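Local coordinates for ChrR-like cupin domain-containing protein (Ralstonia eutropha, PDB 3CJX) that is of unknown function but adopts a cupin-like beta fold related to the ChrR cupin domain, at residues F20-G25 with G29-P34; V137-V142 with L153-A158; L35-Y40 with M44-S49. All blocks are in the same frame, centred on the assembly; numbering follows the deposited sequence.

Interaction 1. Residues F20-G25 with G29-P34; sequences FLKALG and GTDIFP
The ring of Phe-20 lies against the start of strand 30-38 with one face under Phe-33, whose CB sits 3.7 Å from the Phe-20 ring centroid, almost exactly on the ring normal. The Phe-33 ring then turns its edge toward that same face, a T-shaped pair with centroids 5.5 Å apart and planes at 79°; Phe-20 CD1 lies near the plane of the Phe-33 ring. At its own edge Phe-20 meets backbone, with CD2 3.5 Å from Asp-31 O.

Beyond the rings, the backbones pair through a single antiparallel bridge, Leu-21 with Ile-32, closed by two bonds: Leu-21 N to Ile-32 O at 2.7 Å and Ile-32 N to Leu-21 O at 3.0 Å. Beyond the bridge the side chain of Asp-31 takes over. With CG beside its backbone N (chi1 -60°), the carboxylate reaches across so that OD1 accepts from Ala-23 N at 3.1 Å, a fairly straight bond (164° at the hydrogen). Leu-24 N bonds to Thr-30 O at 2.9 Å, and Leu-24 CD2 packs 3.7 Å from Ile-32 CG1.

Leu-21 CD1 touches Pro-34 CD, and both side chains also rest on Val-142 of helix 135-148, while Trp-141 of that helix, modelled in two conformers, lies beside Leu-21 and Leu-24. Strand 30-38 is paired along its other edge with strand 43-50, through Asp-31 with Ser-49 and Phe-33 with Arg-47, so the 20-25 loop lines the edge of strand 30-38 away from 43-50, with Leu-21 against the helix.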
loop_
_atom_site.group_PDB
_atom_site.type_symbol
_atom_site.label_atom_id
_atom_site.label_comp_id
_atom_site.label_asym_id
_atom_site.label_seq_id
_atom_site.Cartn_x
_atom_site.Cartn_y
_atom_site.Cartn_z
ATOM N N PHE A 20 -11.083 3.735 6.716
ATOM C CA PHE A 20 -10.222 2.970 5.820
ATOM C C PHE A 20 -10.982 1.759 5.281
ATOM O O PHE A 20 -11.932 1.270 5.895
ATOM C CB PHE A 20 -8.952 2.491 6.538
ATOM C CG PHE A 20 -7.852 3.523 6.634
ATOM C CD1 PHE A 20 -8.108 4.828 7.020
ATOM C CD2 PHE A 20 -6.531 3.157 6.400
ATOM C CE1 PHE A 20 -7.069 5.753 7.123
ATOM C CE2 PHE A 20 -5.492 4.079 6.508
ATOM C CZ PHE A 20 -5.767 5.376 6.875
ATOM N N LEU A 21 -10.567 1.307 4.105
ATOM C CA LEU A 21 -11.114 0.100 3.517
ATOM C C LEU A 21 -10.496 -1.030 4.341
ATOM O O LEU A 21 -9.283 -1.057 4.543
ATOM C CB LEU A 21 -10.715 0.003 2.043
ATOM C CG LEU A 21 -11.187 1.165 1.165
ATOM C CD1 LEU A 21 -10.682 1.013 -0.269
ATOM C CD2 LEU A 21 -12.715 1.245 1.224
ATOM N N LYS A 22 -11.315 -1.945 4.837
ATOM C CA LYS A 22 -10.827 -2.998 5.723
ATOM C C LYS A 22 -10.422 -4.304 5.045
ATOM O O LYS A 22 -11.000 -4.702 4.033
ATOM C CB LYS A 22 -11.846 -3.255 6.824
ATOM C CG LYS A 22 -12.254 -1.949 7.539
ATOM C CD LYS A 22 -12.429 -2.132 9.024
ATOM C CE LYS A 22 -12.420 -0.816 9.850
ATOM N NZ LYS A 22 -12.639 0.484 9.126
ATOM N N ALA A 23 -9.374 -4.928 5.584
ATOM C CA ALA A 23 -8.910 -6.234 5.140
ATOM C C ALA A 23 -8.589 -6.361 3.662
ATOM O O ALA A 23 -9.223 -7.147 2.968
ATOM C CB ALA A 23 -9.945 -7.293 5.532
ATOM N N LEU A 24 -7.603 -5.608 3.190
ATOM C CA LEU A 24 -7.167 -5.671 1.782
ATOM C C LEU A 24 -6.970 -7.106 1.304
ATOM O O LEU A 24 -6.291 -7.906 1.972
ATOM C CB LEU A 24 -5.847 -4.920 1.590
ATOM C CG LEU A 24 -5.268 -4.848 0.163
ATOM C CD1 LEU A 24 -6.249 -4.110 -0.743
ATOM C CD2 LEU A 24 -3.885 -4.155 0.168
ATOM N N GLY A 25 -7.540 -7.414 0.136
ATOM C CA GLY A 25 -7.510 -8.768 -0.438
ATOM C C GLY A 25 -7.954 -9.847 0.542
ATOM O O GLY A 25 -7.470 -10.978 0.482
ATOM N N GLY A 29 -6.281 -7.212 9.240
ATOM C CA GLY A 29 -5.169 -6.461 9.804
ATOM C C GLY A 29 -4.492 -5.475 8.873
ATOM O O GLY A 29 -3.707 -4.639 9.324
ATOM N N THR A 30 -4.776 -5.568 7.579
ATOM C CA THR A 30 -4.249 -4.620 6.612
ATOM C C THR A 30 -5.394 -3.738 6.096
ATOM O O THR A 30 -6.183 -4.156 5.250
ATOM C CB THR A 30 -3.547 -5.332 5.452
ATOM O OG1 THR A 30 -2.505 -6.160 5.972
ATOM C CG2 THR A 30 -2.949 -4.337 4.506
ATOM N N ASP A 31 -5.489 -2.527 6.641
ATOM C CA ASP A 31 -6.496 -1.550 6.238
ATOM C C ASP A 31 -5.858 -0.442 5.379
ATOM O O ASP A 31 -4.838 0.126 5.746
ATOM C CB ASP A 31 -7.134 -0.970 7.488
ATOM C CG ASP A 31 -7.792 -2.033 8.338
ATOM O OD1 ASP A 31 -8.191 -3.067 7.775
ATOM O OD2 ASP A 31 -7.934 -1.837 9.563
ATOM N N ILE A 32 -6.490 -0.101 4.264
ATOM C CA ILE A 32 -5.929 0.852 3.304
ATOM C C ILE A 32 -6.841 2.015 3.038
ATOM O O ILE A 32 -8.078 1.890 3.115
ATOM C CB ILE A 32 -5.789 0.213 1.881
ATOM C CG1 ILE A 32 -5.071 -1.099 1.926
ATOM C CG2 ILE A 32 -4.972 1.067 0.949
ATOM C CD1 ILE A 32 -3.647 -0.928 2.359
ATOM N N PHE A 33 -6.215 3.142 2.707
ATOM C CA PHE A 33 -6.926 4.294 2.196
ATOM C C PHE A 33 -6.197 4.655 0.894
ATOM O O PHE A 33 -5.081 5.148 0.941
ATOM C CB PHE A 33 -6.948 5.468 3.175
ATOM C CG PHE A 33 -8.063 6.440 2.903
ATOM C CD1 PHE A 33 -8.173 7.058 1.658
ATOM C CD2 PHE A 33 -9.005 6.718 3.868
ATOM C CE1 PHE A 33 -9.188 7.926 1.384
ATOM C CE2 PHE A 33 -10.023 7.596 3.610
ATOM C CZ PHE A 33 -10.113 8.210 2.359
ATOM N N PRO A 34 -6.825 4.410 -0.268
ATOM C CA PRO A 34 -6.125 4.727 -1.494
ATOM C C PRO A 34 -6.059 6.226 -1.714
ATOM O O PRO A 34 -6.966 6.940 -1.313
ATOM C CB PRO A 34 -6.998 4.070 -2.569
ATOM C CG PRO A 34 -8.353 4.090 -1.996
ATOM C CD PRO A 34 -8.181 3.897 -0.534
#

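Interaction 2. Residues V137-V142 with L153-A158; sequences VIKNWV and LRYIAA
Tyr-155 points its ring from segment 153-158 at the helix, and Lys-139 and Val-142, one turn apart, receive it. Its CG lies between the backbone N and the carbonyl carbon (chi1 66°), and the ring reaches the helix with its hydroxyl end. Lys-139 runs obliquely past that end: its CG is 3.4 Å from Tyr-155 OH, and its CE comes near the plane of the ring, at the edge. The lysine chain is extended until a final bend at chi4 (-59°), and there NZ gives a weak hydrogen bond to Tyr-155 OH, 3.3 Å long.

The stronger polar partner of both groups is Asp-143, which makes a salt bridge with Lys-139 NZ through OD2 and a hydrogen bond with Tyr-155 OH through OD1. The carboxylate thereby holds the lysine and the phenol together, and its charge probably helps keep NZ protonated.

Val-142 supplies the apolar half. Its CG1 branch meets the ring obliquely, 3.6 Å from Tyr-155 CE1, while Ala-157 CB, at the exposed end of the contact, touches Lys-139 CE at 3.9 Å. Tyr-155 also packs on Pro-34 and on Ile-146 of the same helix.

The contact packs helix 135-148 on the C-terminal segment that leads into strand 156-157, an edge strand of the cupin-like fold's mixed sheet, parallel to 30-38.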
loop_
_atom_site.group_PDB
_atom_site.type_symbol
_atom_site.label_atom_id
_atom_site.label_comp_id
_atom_site.label_asym_id
_atom_site.label_seq_id
_atom_site.Cartn_x
_atom_site.Cartn_y
_atom_site.Cartn_z
ATOM N N VAL A 137 -4.571 -4.801 -9.936
ATOM C CA VAL A 137 -5.177 -5.785 -9.040
ATOM C C VAL A 137 -5.693 -5.118 -7.774
ATOM O O VAL A 137 -6.833 -5.351 -7.351
ATOM C CB VAL A 137 -4.181 -6.926 -8.662
ATOM C CG1 VAL A 137 -4.730 -7.761 -7.490
ATOM C CG2 VAL A 137 -3.864 -7.819 -9.870
ATOM N N ILE A 138 -4.852 -4.276 -7.185
ATOM C CA ILE A 138 -5.202 -3.565 -5.967
ATOM C C ILE A 138 -6.395 -2.655 -6.218
ATOM O O ILE A 138 -7.319 -2.608 -5.394
ATOM C CB ILE A 138 -4.024 -2.768 -5.381
ATOM C CG1 ILE A 138 -2.857 -3.693 -5.041
ATOM C CG2 ILE A 138 -4.443 -2.088 -4.101
ATOM C CD1 ILE A 138 -3.228 -4.801 -4.073
ATOM N N LYS A 139 -6.405 -1.974 -7.360
ATOM C CA LYS A 139 -7.531 -1.106 -7.705
ATOM C C LYS A 139 -8.835 -1.890 -7.769
ATOM O O LYS A 139 -9.860 -1.419 -7.285
ATOM C CB LYS A 139 -7.299 -0.374 -9.032
ATOM C CG LYS A 139 -8.314 0.750 -9.316
ATOM C CD LYS A 139 -7.931 1.546 -10.571
ATOM C CE LYS A 139 -8.866 2.716 -10.847
ATOM N NZ LYS A 139 -10.295 2.305 -11.036
ATOM N N ASN A 140 -8.803 -3.077 -8.367
ATOM C CA ASN A 140 -10.013 -3.918 -8.416
ATOM C C ASN A 140 -10.532 -4.228 -7.009
ATOM O O ASN A 140 -11.737 -4.102 -6.769
ATOM C CB ASN A 140 -9.804 -5.207 -9.222
ATOM C CG ASN A 140 -9.601 -4.941 -10.711
ATOM O OD1 ASN A 140 -9.374 -3.805 -11.136
ATOM N ND2 ASN A 140 -9.679 -5.990 -11.508
ATOM N N TRP A 141 -9.658 -4.624 -6.086
ATOM C CA TRP A 141 -10.126 -4.880 -4.725
ATOM C C TRP A 141 -10.655 -3.593 -4.113
ATOM O O TRP A 141 -11.697 -3.609 -3.451
ATOM C CB TRP A 141 -9.046 -5.466 -3.815
ATOM C CG TRP A 141 -9.575 -5.681 -2.431
ATOM C CD1 TRP A 141 -10.220 -6.784 -1.962
ATOM C CD2 TRP A 141 -9.552 -4.744 -1.355
ATOM N NE1 TRP A 141 -10.579 -6.600 -0.655
ATOM C CE2 TRP A 141 -10.190 -5.350 -0.263
ATOM C CE3 TRP A 141 -9.052 -3.446 -1.212
ATOM C CZ2 TRP A 141 -10.329 -4.716 0.954
ATOM C CZ3 TRP A 141 -9.185 -2.821 -0.005
ATOM C CH2 TRP A 141 -9.815 -3.451 1.066
ATOM N N VAL A 142 -9.948 -2.483 -4.333
ATOM C CA VAL A 142 -10.386 -1.186 -3.785
ATOM C C VAL A 142 -11.810 -0.842 -4.235
ATOM O O VAL A 142 -12.686 -0.582 -3.408
ATOM C CB VAL A 142 -9.442 -0.008 -4.199
ATOM C CG1 VAL A 142 -10.142 1.354 -3.972
ATOM C CG2 VAL A 142 -8.072 -0.103 -3.484
ATOM N N LEU A 153 -15.742 7.054 0.073
ATOM C CA LEU A 153 -14.426 7.634 -0.184
ATOM C C LEU A 153 -14.157 7.821 -1.677
ATOM O O LEU A 153 -14.818 7.208 -2.517
ATOM C CB LEU A 153 -13.394 6.724 0.500
ATOM C CG LEU A 153 -12.090 6.148 -0.006
ATOM C CD1 LEU A 153 -11.709 5.167 1.067
ATOM C CD2 LEU A 153 -12.187 5.430 -1.335
ATOM N N ARG A 154 -13.208 8.704 -1.983
ATOM C CA ARG A 154 -12.764 8.974 -3.349
ATOM C C ARG A 154 -11.257 8.977 -3.357
ATOM O O ARG A 154 -10.648 9.352 -2.361
ATOM C CB ARG A 154 -13.177 10.361 -3.824
ATOM C CG ARG A 154 -14.652 10.661 -3.810
ATOM C CD ARG A 154 -14.909 12.014 -4.486
ATOM N NE ARG A 154 -14.170 13.105 -3.839
ATOM C CZ ARG A 154 -14.046 14.341 -4.331
ATOM N NH1 ARG A 154 -14.597 14.685 -5.497
ATOM N NH2 ARG A 154 -13.345 15.243 -3.651
ATOM N N TYR A 155 -10.667 8.584 -4.483
ATOM C CA TYR A 155 -9.213 8.599 -4.653
ATOM C C TYR A 155 -8.885 9.047 -6.092
ATOM O O TYR A 155 -9.771 9.170 -6.931
ATOM C CB TYR A 155 -8.594 7.231 -4.299
ATOM C CG TYR A 155 -8.999 6.111 -5.231
ATOM C CD1 TYR A 155 -10.148 5.370 -4.991
ATOM C CD2 TYR A 155 -8.236 5.800 -6.356
ATOM C CE1 TYR A 155 -10.536 4.356 -5.837
ATOM C CE2 TYR A 155 -8.614 4.781 -7.217
ATOM C CZ TYR A 155 -9.773 4.063 -6.950
ATOM O OH TYR A 155 -10.200 3.064 -7.788
ATOM N N ILE A 156 -7.613 9.303 -6.364
ATOM C CA ILE A 156 -7.194 9.764 -7.676
ATOM C C ILE A 156 -6.706 8.582 -8.509
ATOM O O ILE A 156 -5.970 7.727 -8.004
ATOM C CB ILE A 156 -6.065 10.785 -7.567
ATOM C CG1 ILE A 156 -6.444 11.897 -6.596
ATOM C CG2 ILE A 156 -5.716 11.332 -8.945
ATOM C CD1 ILE A 156 -7.696 12.574 -6.943
ATOM N N ALA A 157 -7.116 8.540 -9.778
ATOM C CA ALA A 157 -6.753 7.457 -10.669
ATOM C C ALA A 157 -6.378 7.992 -12.037
ATOM O O ALA A 157 -6.987 8.924 -12.525
ATOM C CB ALA A 157 -7.908 6.476 -10.793
ATOM N N ALA A 158 -5.357 7.398 -12.643
ATOM C CA ALA A 158 -4.913 7.783 -13.977
ATOM C C ALA A 158 -5.661 6.907 -14.975
ATOM O O ALA A 158 -5.743 5.696 -14.786
ATOM C CB ALA A 158 -3.411 7.589 -14.106
#

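Interaction 3. Residues L35-Y40 with M44-S49; sequences LFMDPY and MVMRAS
Met-37, Met-44 and Met-46, all modelled as selenomethionine, fill the tight side of this contact. The Met-37 chain bends at chi2 and chi3 (chi3 80°), which brings its CE against both selenium atoms, 3.5 Å from SE of Met-44 and 3.5 Å from SE of Met-46. Met-37 and Met-46 meet at about a right angle, and Ile-138 of helix 135-148 closes over Met-37 and Met-44.

The backbones form the beta hairpin of strands 30-38 and 43-50, part of a sheet in the cupin-like fold, here with Phe-36 and Val-45 as a hydrogen-bonded pair and Met-37 and Met-44 as a non-hydrogen-bonded one. A classic beta bulge sets Leu-35 and Phe-36 together opposite the single residue Val-45. Val-45 O takes a bond from Phe-36 N at 3.1 Å and a weak one from Leu-35 N at 3.2 Å.

The face of Phe-36 and Val-45 is looser and partly exposed. Phe-36 CB meets Val-45 CB at 3.9 Å, but the phenyl ring extends away from segment 44-49. Leu-35 CD1 lies 3.9 Å from the aliphatic CG of Arg-47, whose NH1 forms a salt bridge with Glu-111.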
loop_
_atom_site.group_PDB
_atom_site.type_symbol
_atom_site.label_atom_id
_atom_site.label_comp_id
_atom_site.label_asym_id
_atom_site.label_seq_id
_atom_site.Cartn_x
_atom_site.Cartn_y
_atom_site.Cartn_z
ATOM N N LEU A 35 -4.969 6.681 -2.316
ATOM C CA LEU A 35 -4.757 8.091 -2.633
ATOM C C LEU A 35 -4.607 8.281 -4.152
ATOM O O LEU A 35 -5.431 8.955 -4.779
ATOM C CB LEU A 35 -3.535 8.631 -1.866
ATOM C CG LEU A 35 -3.602 8.323 -0.364
ATOM C CD1 LEU A 35 -2.333 8.730 0.365
ATOM C CD2 LEU A 35 -4.838 9.014 0.221
ATOM N N PHE A 36 -3.583 7.645 -4.730
ATOM C CA PHE A 36 -3.287 7.752 -6.157
ATOM C C PHE A 36 -3.004 6.382 -6.760
ATOM O O PHE A 36 -2.179 5.653 -6.242
ATOM C CB PHE A 36 -2.082 8.672 -6.371
ATOM C CG PHE A 36 -1.770 8.930 -7.808
ATOM C CD1 PHE A 36 -2.370 9.977 -8.473
ATOM C CD2 PHE A 36 -0.884 8.123 -8.498
ATOM C CE1 PHE A 36 -2.096 10.217 -9.797
ATOM C CE2 PHE A 36 -0.611 8.353 -9.823
ATOM C CZ PHE A 36 -1.210 9.397 -10.473
HETATM N N MSE A 37 -3.675 6.045 -7.867
HETATM C CA MSE A 37 -3.487 4.745 -8.535
HETATM C C MSE A 37 -3.362 4.870 -10.043
HETATM O O MSE A 37 -4.289 5.316 -10.717
HETATM C CB MSE A 37 -4.637 3.820 -8.211
HETATM C CG MSE A 37 -4.972 3.857 -6.768
HETATM SE SE MSE A 37 -5.579 2.187 -6.149
HETATM C CE MSE A 37 -3.822 1.382 -5.951
ATOM N N ASP A 38 -2.212 4.459 -10.561
ATOM C CA ASP A 38 -1.898 4.530 -11.989
ATOM C C ASP A 38 -1.457 3.147 -12.427
ATOM O O ASP A 38 -0.267 2.856 -12.415
ATOM C CB ASP A 38 -0.778 5.553 -12.232
ATOM C CG ASP A 38 -0.431 5.723 -13.704
ATOM O OD1 ASP A 38 -0.776 4.837 -14.523
ATOM O OD2 ASP A 38 0.204 6.754 -14.049
ATOM N N PRO A 39 -2.412 2.281 -12.804
ATOM C CA PRO A 39 -2.075 0.927 -13.250
ATOM C C PRO A 39 -1.229 0.858 -14.516
ATOM O O PRO A 39 -0.535 -0.135 -14.740
ATOM C CB PRO A 39 -3.436 0.302 -13.548
ATOM C CG PRO A 39 -4.425 1.163 -12.877
ATOM C CD PRO A 39 -3.861 2.519 -12.839
ATOM N N TYR A 40 -1.252 1.919 -15.304
ATOM C CA TYR A 40 -0.578 1.933 -16.581
ATOM C C TYR A 40 0.911 2.229 -16.410
ATOM O O TYR A 40 1.720 1.611 -17.080
ATOM C CB TYR A 40 -1.345 2.863 -17.530
ATOM C CG TYR A 40 -2.822 2.523 -17.418
ATOM C CD1 TYR A 40 -3.312 1.315 -17.917
ATOM C CD2 TYR A 40 -3.696 3.347 -16.720
ATOM C CE1 TYR A 40 -4.653 0.955 -17.763
ATOM C CE2 TYR A 40 -5.031 3.001 -16.564
ATOM C CZ TYR A 40 -5.506 1.803 -17.080
ATOM O OH TYR A 40 -6.842 1.489 -16.925
HETATM N N MSE A 44 1.381 3.426 -7.186
HETATM C CA MSE A 44 0.306 3.631 -6.220
HETATM C C MSE A 44 0.837 4.386 -5.035
HETATM O O MSE A 44 1.902 4.047 -4.534
HETATM C CB MSE A 44 -0.264 2.348 -5.633
HETATM C CG MSE A 44 -0.063 1.115 -6.389
HETATM SE SE MSE A 44 -0.888 -0.355 -5.405
HETATM C CE MSE A 44 0.730 -1.343 -4.970
ATOM N N VAL A 45 0.087 5.381 -4.579
ATOM C CA VAL A 45 0.429 6.116 -3.385
ATOM C C VAL A 45 -0.713 5.809 -2.426
ATOM O O VAL A 45 -1.855 6.131 -2.722
ATOM C CB VAL A 45 0.578 7.616 -3.669
ATOM C CG1 VAL A 45 0.996 8.368 -2.388
ATOM C CG2 VAL A 45 1.573 7.833 -4.791
HETATM N N MSE A 46 -0.413 5.152 -1.307
HETATM C CA MSE A 46 -1.444 4.731 -0.356
HETATM C C MSE A 46 -1.096 5.022 1.095
HETATM O O MSE A 46 0.059 5.193 1.451
HETATM C CB MSE A 46 -1.587 3.210 -0.392
HETATM C CG MSE A 46 -1.562 2.512 -1.746
HETATM SE SE MSE A 46 -3.205 2.702 -2.741
HETATM C CE MSE A 46 -2.898 4.210 -3.855
ATOM N N ARG A 47 -2.119 5.025 1.928
ATOM C CA ARG A 47 -1.980 5.088 3.372
ATOM C C ARG A 47 -2.403 3.714 3.831
ATOM O O ARG A 47 -3.464 3.239 3.401
ATOM C CB ARG A 47 -2.929 6.114 3.976
ATOM C CG ARG A 47 -2.381 7.490 4.069
ATOM C CD ARG A 47 -1.614 7.803 5.347
ATOM N NE ARG A 47 -2.416 7.801 6.570
ATOM C CZ ARG A 47 -2.428 6.850 7.505
ATOM N NH1 ARG A 47 -1.674 5.763 7.407
ATOM N NH2 ARG A 47 -3.198 6.997 8.577
ATOM N N ALA A 48 -1.581 3.060 4.658
ATOM C CA ALA A 48 -1.927 1.746 5.222
ATOM C C ALA A 48 -2.003 1.851 6.747
ATOM O O ALA A 48 -1.311 2.666 7.353
ATOM C CB ALA A 48 -0.915 0.687 4.809
ATOM N N SER A 49 -2.873 1.049 7.351
ATOM C CA SER A 49 -3.035 0.992 8.804
ATOM C C SER A 49 -2.939 -0.481 9.197
ATOM O O SER A 49 -3.825 -1.275 8.902
ATOM C CB SER A 49 -4.360 1.603 9.249
ATOM O OG SER A 49 -4.430 1.666 10.660
#

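Reading from the N terminus, interaction 1 folds the 20-25 loop back on the start of strand 30-38, with three residues between the two segments. Interaction 3 follows directly: the end of that strand turns through a short loop to pair with 43-50. The two are in series and meet where Phe-33 N probably bonds to Arg-47 O. Interaction 2 comes last, running from the first half of helix 135-148 through the rest of the helix and a short loop to strand 156-157. That strand lies along the other edge of 30-38, with probable bonds from Ile-156 to Leu-35 and Met-37, while Val-142 packs on Leu-21. Strand 30-38 therefore joins N-terminal loop, hairpin and C-terminal segment.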